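Local atomic coordinates of LPXTG cell wall surface protein (Streptococcus gordonii, PDB entry 4IGB), a protein that probably mediates adhesion of the oral bacterium to host surfaces such as collagen and keratinocytes, this chain being the N-terminal region of a cell-wall-anchored adhesin. Residues Asp310-Lys314 and Gln337-Leu343; Tyr313-Lys318 and Ile409-Leu415; Tyr345-Val350 and Tyr363-Lys367. All coordinates share one frame. Residue numbers count along the deposited sequence, not the author numbering.

Interaction 1 (Asp310-Lys314 and Gln337-Leu343); sequences DVTYK and QKFDERL
D310-K314 is extended strand, whereas Q337-L343 begins as strand at Q337 and K338, then enters a type I beta turn, D340 to L343, closed by L343 N to D340 O at 2.9 Å. The backbones stay apart: CA atoms of V311 and L343 are 8.3 Å apart, of Y313 and Q337 9.8 Å, so only side chains meet. Alternation sends V311 and Y313 inward. V311 CG2 meets CD2 of L343 (m, t) at 3.7 Å. F339 (m), its CA-to-CB bond sideways, swings its ring round to Y313 (m), CE1 3.5 Å from Y313 CD2, the rings 30° from parallel but slid apart, centroids 5.8 Å distant. Y313 OH lies 3.4 Å from L343 CD1. D340 suits the turn: OD2 takes R342 N (2.9 Å), an Asx turn, and OD1 salt-bridges R342 NH2 (2.9 Å). Q337 NE2 donates a hydrogen bond to N411 OD1. Water 1 joins Y313 OH (3.2 Å) to D340 N (2.9 Å). Direct contact is therefore essentially apolar, the tyrosine hydroxyl served by water inside the beta-sandwich core.

Interaction 2 (Tyr313-Lys318 and Ile409-Leu415); sequences YKATFK and IDNTVTL
Two strands from facing layers of the N2 beta-sandwich run in nearly the same direction here: the axis of 313-317 makes 19° with that of 413-415 (closest approach 9.0 Å) and 20° with that of 409-411 (10.8 Å). Nearest CA pairs are Y313 with N411 (8.5 Å), A315 with V413 (7.5 Å) and F317 with L415 (7.2 Å), so the layers draw closer toward F317. Alternate residues on each strand point inward, and their sizes are matched. Y313 (m) reaches along the wider end, its CE1 3.3 Å from N411 CB, with N411 OD1 over one ring face and Y313 OH 3.7 Å from I409 CG2. In the middle, small A315 leaves a hollow that V413 (p) fills, CB to CG1 at 3.9 Å. The same V413 CG1 touches F317 CZ at 3.7 Å, so one methyl rests on both the alanine and the phenylalanine, which also touch each other. F317 (m) in turn sets CD1 3.8 Å from L415 CB, and L415 (t, p) extends CD2 to 3.7 Å from K318 O. N411 is polar in this interior, but its OD1 accepts a hydrogen bond from Q337 NE2. Two waters serve the Y313 hydroxyl: water 1 is 3.2 Å from Y313 OH, 2.7 Å from D410 O and 3.3 Å from N411 ND2; water 2 is 2.5 Å from Y313 OH and 3.0 Å from I409 O. The interface thus passes from hydrated and polar at Y313 to hydrophobic at F317, with side-chain packing, not backbone pairing, joining the layers.

Interaction 3 (Tyr345-Val350 and Tyr363-Lys367); sequences YKELKV and YTIEK
Strands 345-350 and 363-367 run roughly antiparallel, their axes 158° apart in direction and 9.5 Å at closest approach, too distant for backbone pairing. CA atoms are 8.2 Å apart for V350 and Y363, 9.2 Å for L348 and I365, 9.3 Å for Y345 and K367. Y363 (p) offers its ring face to V350 (t): CG2 sits 3.4 Å from the ring centroid, 13° off the normal, a CH-pi contact. The Y363 OH is met by two waters, 2.7 Å from water 3, itself 3.1 Å from L348 O, and 2.6 Å from water 4, itself 3.0 Å from V350 N. I365 (m) then brings CD1 to 3.8 Å from L348 CD1 (p, p). K367, extended until chi4, lays its aliphatic chain over partly exposed Y345 (t), CE 3.8 Å from Y345 CD2, while K367 NZ makes a hydrogen bond to G369 O. K346 and E347 both pair with K394 in a classic beta bulge. Such packing between non-paired strands is characteristic of a beta-sandwich, here near its margin.

How the interactions relate
All three contacts belong to the N2 domain and join strands of its beta-sandwich. Interactions 1 and 2 have centres 10 Å apart and share Y313 and water 1, since strand 310-317 packs against both 333-338, with the turn after it, and 409-417, which are neighbours in the sheet; Q337 and N411 link the two sites. Interaction 3, centred about 12 Å from interaction 1, follows it in the chain and touches it where F339 meets Y345 and where D310 and K346 form a long, weak ion pair. It is nested within the loop closed by interaction 2, 13 Å between centres, without touching it. Packing between sequence-distant strands thus holds this adhesin domain together.

Interaction 1 (Asp310-Lys314 and Gln337-Leu343)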
loop_
_atom_site.group_PDB
_atom_site.type_symbol
_atom_site.label_atom_id
_atom_site.label_comp_id
_atom_site.label_asym_id
_atom_site.label_seq_id
_atom_site.Cartn_x
_atom_site.Cartn_y
_atom_site.Cartn_z
ATOM N N ASP B 310 13.999 -9.546 38.981
ATOM C CA ASP B 310 13.662 -8.396 38.150
ATOM C C ASP B 310 14.044 -8.619 36.695
ATOM O O ASP B 310 15.101 -9.171 36.387
ATOM C CB ASP B 310 14.360 -7.140 38.650
ATOM C CG ASP B 310 13.754 -6.607 39.920
ATOM O OD1 ASP B 310 12.628 -7.031 40.263
ATOM O OD2 ASP B 310 14.404 -5.755 40.567
ATOM N N VAL B 311 13.169 -8.205 35.793
ATOM C CA VAL B 311 13.562 -8.060 34.404
ATOM C C VAL B 311 12.903 -6.783 33.893
ATOM O O VAL B 311 11.703 -6.562 34.078
ATOM C CB VAL B 311 13.236 -9.303 33.527
ATOM C CG1 VAL B 311 13.219 -10.582 34.366
ATOM C CG2 VAL B 311 11.930 -9.127 32.800
ATOM N N THR B 312 13.715 -5.925 33.288
ATOM C CA THR B 312 13.286 -4.590 32.930
ATOM C C THR B 312 13.420 -4.397 31.438
ATOM O O THR B 312 14.484 -4.645 30.874
ATOM C CB THR B 312 14.157 -3.540 33.650
ATOM O OG1 THR B 312 14.135 -3.804 35.054
ATOM C CG2 THR B 312 13.640 -2.133 33.396
ATOM N N TYR B 313 12.346 -3.939 30.808
ATOM C CA TYR B 313 12.329 -3.725 29.374
ATOM C C TYR B 313 12.347 -2.237 29.044
ATOM O O TYR B 313 11.546 -1.472 29.563
ATOM C CB TYR B 313 11.093 -4.382 28.756
ATOM C CG TYR B 313 11.070 -5.902 28.879
ATOM C CD1 TYR B 313 11.916 -6.695 28.109
ATOM C CD2 TYR B 313 10.199 -6.538 29.751
ATOM C CE1 TYR B 313 11.904 -8.081 28.210
ATOM C CE2 TYR B 313 10.176 -7.938 29.862
ATOM C CZ TYR B 313 11.029 -8.695 29.086
ATOM O OH TYR B 313 11.018 -10.068 29.179
ATOM N N LYS B 314 13.273 -1.832 28.184
ATOM C CA LYS B 314 13.317 -0.460 27.713
ATOM C C LYS B 314 12.980 -0.454 26.240
ATOM O O LYS B 314 13.661 -1.090 25.432
ATOM C CB LYS B 314 14.702 0.150 27.926
ATOM C CG LYS B 314 14.783 1.645 27.613
ATOM C CD LYS B 314 16.209 2.171 27.846
ATOM C CE LYS B 314 16.350 3.648 27.484
ATOM N NZ LYS B 314 17.777 4.101 27.511
ATOM N N GLN B 337 2.557 -4.150 24.826
ATOM C CA GLN B 337 3.476 -5.139 25.378
ATOM C C GLN B 337 2.701 -6.405 25.719
ATOM O O GLN B 337 1.508 -6.356 26.028
ATOM C CB GLN B 337 4.121 -4.618 26.665
ATOM C CG GLN B 337 5.583 -4.269 26.560
ATOM C CD GLN B 337 6.508 -5.465 26.337
ATOM O OE1 GLN B 337 6.067 -6.570 26.014
ATOM N NE2 GLN B 337 7.813 -5.237 26.509
ATOM N N LYS B 338 3.374 -7.545 25.673
ATOM C CA LYS B 338 2.776 -8.750 26.226
ATOM C C LYS B 338 3.877 -9.552 26.881
ATOM O O LYS B 338 4.887 -9.863 26.261
ATOM C CB LYS B 338 2.054 -9.573 25.155
ATOM C CG LYS B 338 1.340 -10.799 25.722
ATOM C CD LYS B 338 0.615 -11.589 24.633
ATOM C CE LYS B 338 -0.024 -12.852 25.196
ATOM N NZ LYS B 338 -0.280 -13.854 24.114
ATOM N N PHE B 339 3.692 -9.867 28.150
ATOM C CA PHE B 339 4.773 -10.464 28.921
ATOM C C PHE B 339 4.651 -11.962 29.057
ATOM O O PHE B 339 3.570 -12.484 29.320
ATOM C CB PHE B 339 4.833 -9.821 30.305
ATOM C CG PHE B 339 5.134 -8.346 30.262
ATOM C CD1 PHE B 339 6.406 -7.894 29.935
ATOM C CD2 PHE B 339 4.145 -7.412 30.533
ATOM C CE1 PHE B 339 6.682 -6.535 29.894
ATOM C CE2 PHE B 339 4.419 -6.064 30.495
ATOM C CZ PHE B 339 5.693 -5.627 30.175
ATOM N N ASP B 340 5.774 -12.647 28.878
ATOM C CA ASP B 340 5.843 -14.075 29.150
ATOM C C ASP B 340 5.145 -14.372 30.484
ATOM O O ASP B 340 5.285 -13.616 31.452
ATOM C CB ASP B 340 7.309 -14.518 29.174
ATOM C CG ASP B 340 7.471 -16.022 29.285
ATOM O OD1 ASP B 340 8.083 -16.628 28.380
ATOM O OD2 ASP B 340 7.010 -16.597 30.289
ATOM N N GLU B 341 4.388 -15.468 30.525
ATOM C CA GLU B 341 3.589 -15.833 31.702
ATOM C C GLU B 341 4.412 -16.033 32.971
ATOM O O GLU B 341 3.871 -16.005 34.080
ATOM C CB GLU B 341 2.747 -17.086 31.414
ATOM C CG GLU B 341 1.520 -16.760 30.571
ATOM C CD GLU B 341 0.852 -17.982 29.968
ATOM O OE1 GLU B 341 1.395 -19.101 30.122
ATOM O OE2 GLU B 341 -0.215 -17.812 29.333
ATOM N N ARG B 342 5.715 -16.235 32.805
ATOM C CA ARG B 342 6.613 -16.401 33.944
ATOM C C ARG B 342 6.996 -15.061 34.577
ATOM O O ARG B 342 7.797 -15.018 35.519
ATOM C CB ARG B 342 7.863 -17.175 33.521
ATOM C CG ARG B 342 7.554 -18.614 33.142
ATOM C CD ARG B 342 8.722 -19.256 32.444
ATOM N NE ARG B 342 8.917 -18.741 31.093
ATOM C CZ ARG B 342 9.836 -19.212 30.266
ATOM N NH1 ARG B 342 10.634 -20.189 30.671
ATOM N NH2 ARG B 342 9.960 -18.717 29.043
ATOM N N LEU B 343 6.422 -13.976 34.055
ATOM C CA LEU B 343 6.694 -12.638 34.561
ATOM C C LEU B 343 5.444 -11.988 35.126
ATOM O O LEU B 343 4.355 -12.136 34.570
ATOM C CB LEU B 343 7.232 -11.740 33.444
ATOM C CG LEU B 343 8.603 -12.008 32.825
ATOM C CD1 LEU B 343 8.848 -10.988 31.694
ATOM C CD2 LEU B 343 9.733 -11.959 33.864
HETATM O O HOH W 1 8.253 -11.305 28.130
#

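Interaction 2 (Tyr313-Lys318 and Ile409-Leu415)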
loop_
_atom_site.group_PDB
_atom_site.type_symbol
_atom_site.label_atom_id
_atom_site.label_comp_id
_atom_site.label_asym_id
_atom_site.label_seq_id
_atom_site.Cartn_x
_atom_site.Cartn_y
_atom_site.Cartn_z
ATOM N N TYR B 313 12.346 -3.939 30.808
ATOM C CA TYR B 313 12.329 -3.725 29.374
ATOM C C TYR B 313 12.347 -2.237 29.044
ATOM O O TYR B 313 11.546 -1.472 29.563
ATOM C CB TYR B 313 11.093 -4.382 28.756
ATOM C CG TYR B 313 11.070 -5.902 28.879
ATOM C CD1 TYR B 313 11.916 -6.695 28.109
ATOM C CD2 TYR B 313 10.199 -6.538 29.751
ATOM C CE1 TYR B 313 11.904 -8.081 28.210
ATOM C CE2 TYR B 313 10.176 -7.938 29.862
ATOM C CZ TYR B 313 11.029 -8.695 29.086
ATOM O OH TYR B 313 11.018 -10.068 29.179
ATOM N N LYS B 314 13.273 -1.832 28.184
ATOM C CA LYS B 314 13.317 -0.460 27.713
ATOM C C LYS B 314 12.980 -0.454 26.240
ATOM O O LYS B 314 13.661 -1.090 25.432
ATOM C CB LYS B 314 14.702 0.150 27.926
ATOM C CG LYS B 314 14.783 1.645 27.613
ATOM C CD LYS B 314 16.209 2.171 27.846
ATOM C CE LYS B 314 16.350 3.648 27.484
ATOM N NZ LYS B 314 17.777 4.101 27.511
ATOM N N ALA B 315 11.923 0.262 25.893
ATOM C CA ALA B 315 11.515 0.354 24.501
ATOM C C ALA B 315 11.545 1.789 24.017
ATOM O O ALA B 315 10.963 2.686 24.633
ATOM C CB ALA B 315 10.129 -0.240 24.309
ATOM N N THR B 316 12.216 1.996 22.895
ATOM C CA THR B 316 12.326 3.321 22.307
ATOM C C THR B 316 11.552 3.385 21.003
ATOM O O THR B 316 11.839 2.643 20.063
ATOM C CB THR B 316 13.779 3.639 22.038
ATOM O OG1 THR B 316 14.502 3.534 23.271
ATOM C CG2 THR B 316 13.927 5.037 21.438
ATOM N N PHE B 317 10.565 4.268 20.944
ATOM C CA PHE B 317 9.688 4.318 19.776
ATOM C C PHE B 317 9.950 5.568 18.957
ATOM O O PHE B 317 9.766 6.678 19.445
ATOM C CB PHE B 317 8.215 4.274 20.214
ATOM C CG PHE B 317 7.865 3.052 21.028
ATOM C CD1 PHE B 317 7.382 1.913 20.414
ATOM C CD2 PHE B 317 8.029 3.047 22.402
ATOM C CE1 PHE B 317 7.072 0.773 21.156
ATOM C CE2 PHE B 317 7.712 1.914 23.154
ATOM C CZ PHE B 317 7.234 0.776 22.525
ATOM N N LYS B 318 10.365 5.394 17.707
ATOM C CA LYS B 318 10.481 6.543 16.814
ATOM C C LYS B 318 9.106 6.863 16.249
ATOM O O LYS B 318 8.386 5.968 15.798
ATOM C CB LYS B 318 11.495 6.279 15.692
ATOM C CG LYS B 318 11.666 7.428 14.674
ATOM C CD LYS B 318 10.475 7.512 13.721
ATOM C CE LYS B 318 10.869 7.585 12.253
ATOM N NZ LYS B 318 11.923 8.582 11.897
ATOM N N ILE B 409 13.202 -16.405 28.273
ATOM C CA ILE B 409 12.053 -15.525 28.251
ATOM C C ILE B 409 12.251 -14.538 27.121
ATOM O O ILE B 409 13.225 -13.782 27.119
ATOM C CB ILE B 409 11.859 -14.782 29.575
ATOM C CG1 ILE B 409 11.585 -15.774 30.703
ATOM C CG2 ILE B 409 10.711 -13.790 29.452
ATOM C CD1 ILE B 409 11.761 -15.179 32.083
ATOM N N ASP B 410 11.338 -14.578 26.154
ATOM C CA ASP B 410 11.351 -13.682 24.998
ATOM C C ASP B 410 10.421 -12.501 25.216
ATOM O O ASP B 410 9.490 -12.565 26.028
ATOM C CB ASP B 410 10.910 -14.435 23.733
ATOM C CG ASP B 410 11.929 -15.464 23.288
ATOM O OD1 ASP B 410 13.135 -15.241 23.534
ATOM O OD2 ASP B 410 11.531 -16.492 22.702
ATOM N N ASN B 411 10.662 -11.424 24.475
ATOM C CA ASN B 411 9.770 -10.279 24.519
ATOM C C ASN B 411 9.838 -9.459 23.223
ATOM O O ASN B 411 10.898 -9.338 22.601
ATOM C CB ASN B 411 10.086 -9.420 25.741
ATOM C CG ASN B 411 9.125 -8.262 25.906
ATOM O OD1 ASN B 411 9.472 -7.120 25.622
ATOM N ND2 ASN B 411 7.902 -8.555 26.351
ATOM N N THR B 412 8.691 -8.930 22.817
ATOM C CA THR B 412 8.575 -8.082 21.634
ATOM C C THR B 412 7.526 -7.027 21.949
ATOM O O THR B 412 6.522 -7.319 22.606
ATOM C CB THR B 412 8.162 -8.907 20.381
ATOM O OG1 THR B 412 9.252 -9.750 19.994
ATOM C CG2 THR B 412 7.806 -8.002 19.186
ATOM N N VAL B 413 7.753 -5.790 21.519
ATOM C CA VAL B 413 6.741 -4.778 21.734
ATOM C C VAL B 413 6.339 -4.255 20.380
ATOM O O VAL B 413 7.126 -4.328 19.442
ATOM C CB VAL B 413 7.201 -3.655 22.702
ATOM C CG1 VAL B 413 8.245 -2.725 22.040
ATOM C CG2 VAL B 413 6.016 -2.873 23.169
ATOM N N THR B 414 5.108 -3.765 20.269
ATOM C CA THR B 414 4.576 -3.311 18.980
ATOM C C THR B 414 4.002 -1.904 19.020
ATOM O O THR B 414 3.137 -1.599 19.836
ATOM C CB THR B 414 3.485 -4.270 18.461
ATOM O OG1 THR B 414 4.047 -5.575 18.328
ATOM C CG2 THR B 414 2.958 -3.818 17.101
ATOM N N LEU B 415 4.472 -1.054 18.117
ATOM C CA LEU B 415 3.951 0.298 18.011
ATOM C C LEU B 415 2.791 0.295 17.047
ATOM O O LEU B 415 2.859 -0.310 15.980
ATOM C CB LEU B 415 5.027 1.256 17.514
ATOM C CG LEU B 415 4.630 2.704 17.216
ATOM C CD1 LEU B 415 4.106 3.424 18.462
ATOM C CD2 LEU B 415 5.827 3.455 16.630
HETATM O O HOH W 1 8.253 -11.305 28.130
HETATM O O HOH W 2 13.251 -11.031 28.425
#

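Interaction 3 (Tyr345-Val350 and Tyr363-Lys367)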
loop_
_atom_site.group_PDB
_atom_site.type_symbol
_atom_site.label_atom_id
_atom_site.label_comp_id
_atom_site.label_asym_id
_atom_site.label_seq_id
_atom_site.Cartn_x
_atom_site.Cartn_y
_atom_site.Cartn_z
ATOM N N TYR B 345 3.985 -8.234 35.643
ATOM C CA TYR B 345 4.133 -6.816 35.345
ATOM C C TYR B 345 4.049 -5.995 36.627
ATOM O O TYR B 345 3.098 -6.133 37.389
ATOM C CB TYR B 345 3.047 -6.356 34.371
ATOM C CG TYR B 345 2.909 -4.847 34.276
ATOM C CD1 TYR B 345 3.861 -4.081 33.609
ATOM C CD2 TYR B 345 1.833 -4.190 34.863
ATOM C CE1 TYR B 345 3.743 -2.696 33.528
ATOM C CE2 TYR B 345 1.704 -2.811 34.788
ATOM C CZ TYR B 345 2.662 -2.068 34.116
ATOM O OH TYR B 345 2.536 -0.699 34.041
ATOM N N LYS B 346 5.031 -5.130 36.855
ATOM C CA LYS B 346 5.036 -4.286 38.055
ATOM C C LYS B 346 4.557 -2.853 37.803
ATOM O O LYS B 346 3.578 -2.409 38.403
ATOM C CB LYS B 346 6.417 -4.293 38.717
ATOM C CG LYS B 346 6.753 -5.635 39.339
ATOM C CD LYS B 346 8.233 -5.752 39.661
ATOM C CE LYS B 346 8.715 -4.720 40.680
ATOM N NZ LYS B 346 10.112 -5.044 41.084
ATOM N N GLU B 347 5.239 -2.135 36.914
ATOM C CA GLU B 347 4.863 -0.762 36.587
ATOM C C GLU B 347 5.692 -0.326 35.404
ATOM O O GLU B 347 6.584 -1.054 34.976
ATOM C CB GLU B 347 5.171 0.159 37.762
ATOM C CG GLU B 347 6.641 0.116 38.124
ATOM C CD GLU B 347 6.985 0.957 39.337
ATOM O OE1 GLU B 347 6.675 0.530 40.461
ATOM O OE2 GLU B 347 7.578 2.038 39.167
ATOM N N LEU B 348 5.415 0.866 34.886
ATOM C CA LEU B 348 6.200 1.411 33.778
ATOM C C LEU B 348 6.253 2.930 33.836
ATOM O O LEU B 348 5.416 3.562 34.480
ATOM C CB LEU B 348 5.594 0.991 32.433
ATOM C CG LEU B 348 4.212 1.562 32.131
ATOM C CD1 LEU B 348 4.302 3.011 31.661
ATOM C CD2 LEU B 348 3.525 0.723 31.070
ATOM N N LYS B 349 7.204 3.512 33.113
ATOM C CA LYS B 349 7.269 4.960 32.969
ATOM C C LYS B 349 7.486 5.302 31.497
ATOM O O LYS B 349 8.019 4.494 30.731
ATOM C CB LYS B 349 8.390 5.559 33.838
ATOM C CG LYS B 349 9.797 5.275 33.334
ATOM C CD LYS B 349 10.874 6.004 34.155
ATOM C CE LYS B 349 12.274 5.463 33.823
ATOM N NZ LYS B 349 13.362 6.022 34.709
ATOM N N VAL B 350 7.068 6.499 31.113
ATOM C CA VAL B 350 7.129 6.943 29.728
ATOM C C VAL B 350 7.867 8.273 29.671
ATOM O O VAL B 350 7.518 9.202 30.395
ATOM C CB VAL B 350 5.713 7.159 29.165
ATOM C CG1 VAL B 350 5.768 7.501 27.685
ATOM C CG2 VAL B 350 4.823 5.918 29.420
ATOM N N TYR B 363 -0.467 9.983 28.653
ATOM C CA TYR B 363 -0.778 8.635 28.231
ATOM C C TYR B 363 -1.697 7.950 29.231
ATOM O O TYR B 363 -1.858 8.412 30.367
ATOM C CB TYR B 363 0.510 7.825 28.071
ATOM C CG TYR B 363 1.243 7.569 29.373
ATOM C CD1 TYR B 363 0.985 6.430 30.132
ATOM C CD2 TYR B 363 2.196 8.463 29.837
ATOM C CE1 TYR B 363 1.663 6.192 31.321
ATOM C CE2 TYR B 363 2.878 8.239 31.020
ATOM C CZ TYR B 363 2.612 7.104 31.757
ATOM O OH TYR B 363 3.304 6.889 32.926
ATOM N N THR B 364 -2.302 6.848 28.793
ATOM C CA THR B 364 -3.055 5.971 29.688
ATOM C C THR B 364 -2.548 4.548 29.532
ATOM O O THR B 364 -1.910 4.205 28.534
ATOM C CB THR B 364 -4.551 5.968 29.384
ATOM O OG1 THR B 364 -4.761 5.513 28.041
ATOM C CG2 THR B 364 -5.136 7.360 29.545
ATOM N N ILE B 365 -2.845 3.722 30.526
ATOM C CA ILE B 365 -2.323 2.373 30.575
ATOM C C ILE B 365 -3.493 1.424 30.704
ATOM O O ILE B 365 -4.336 1.575 31.589
ATOM C CB ILE B 365 -1.416 2.160 31.785
ATOM C CG1 ILE B 365 -0.147 3.007 31.678
ATOM C CG2 ILE B 365 -1.058 0.691 31.922
ATOM C CD1 ILE B 365 0.737 2.881 32.903
ATOM N N GLU B 366 -3.548 0.454 29.808
ATOM C CA GLU B 366 -4.583 -0.557 29.849
ATOM C C GLU B 366 -3.908 -1.897 30.046
ATOM O O GLU B 366 -2.987 -2.249 29.299
ATOM C CB GLU B 366 -5.376 -0.545 28.550
ATOM C CG GLU B 366 -6.320 -1.727 28.410
ATOM C CD GLU B 366 -7.131 -1.666 27.139
ATOM O OE1 GLU B 366 -7.677 -0.584 26.835
ATOM O OE2 GLU B 366 -7.209 -2.695 26.440
ATOM N N LYS B 367 -4.339 -2.632 31.065
ATOM C CA LYS B 367 -3.800 -3.958 31.311
ATOM C C LYS B 367 -4.886 -5.023 31.178
ATOM O O LYS B 367 -5.945 -4.933 31.809
ATOM C CB LYS B 367 -3.151 -4.035 32.700
ATOM C CG LYS B 367 -2.465 -5.367 32.986
ATOM C CD LYS B 367 -1.788 -5.373 34.344
ATOM C CE LYS B 367 -1.060 -6.690 34.597
ATOM N NZ LYS B 367 -2.012 -7.846 34.685
HETATM O O HOH W 3 2.726 5.023 34.830
HETATM O O HOH W 4 5.617 8.168 33.115
#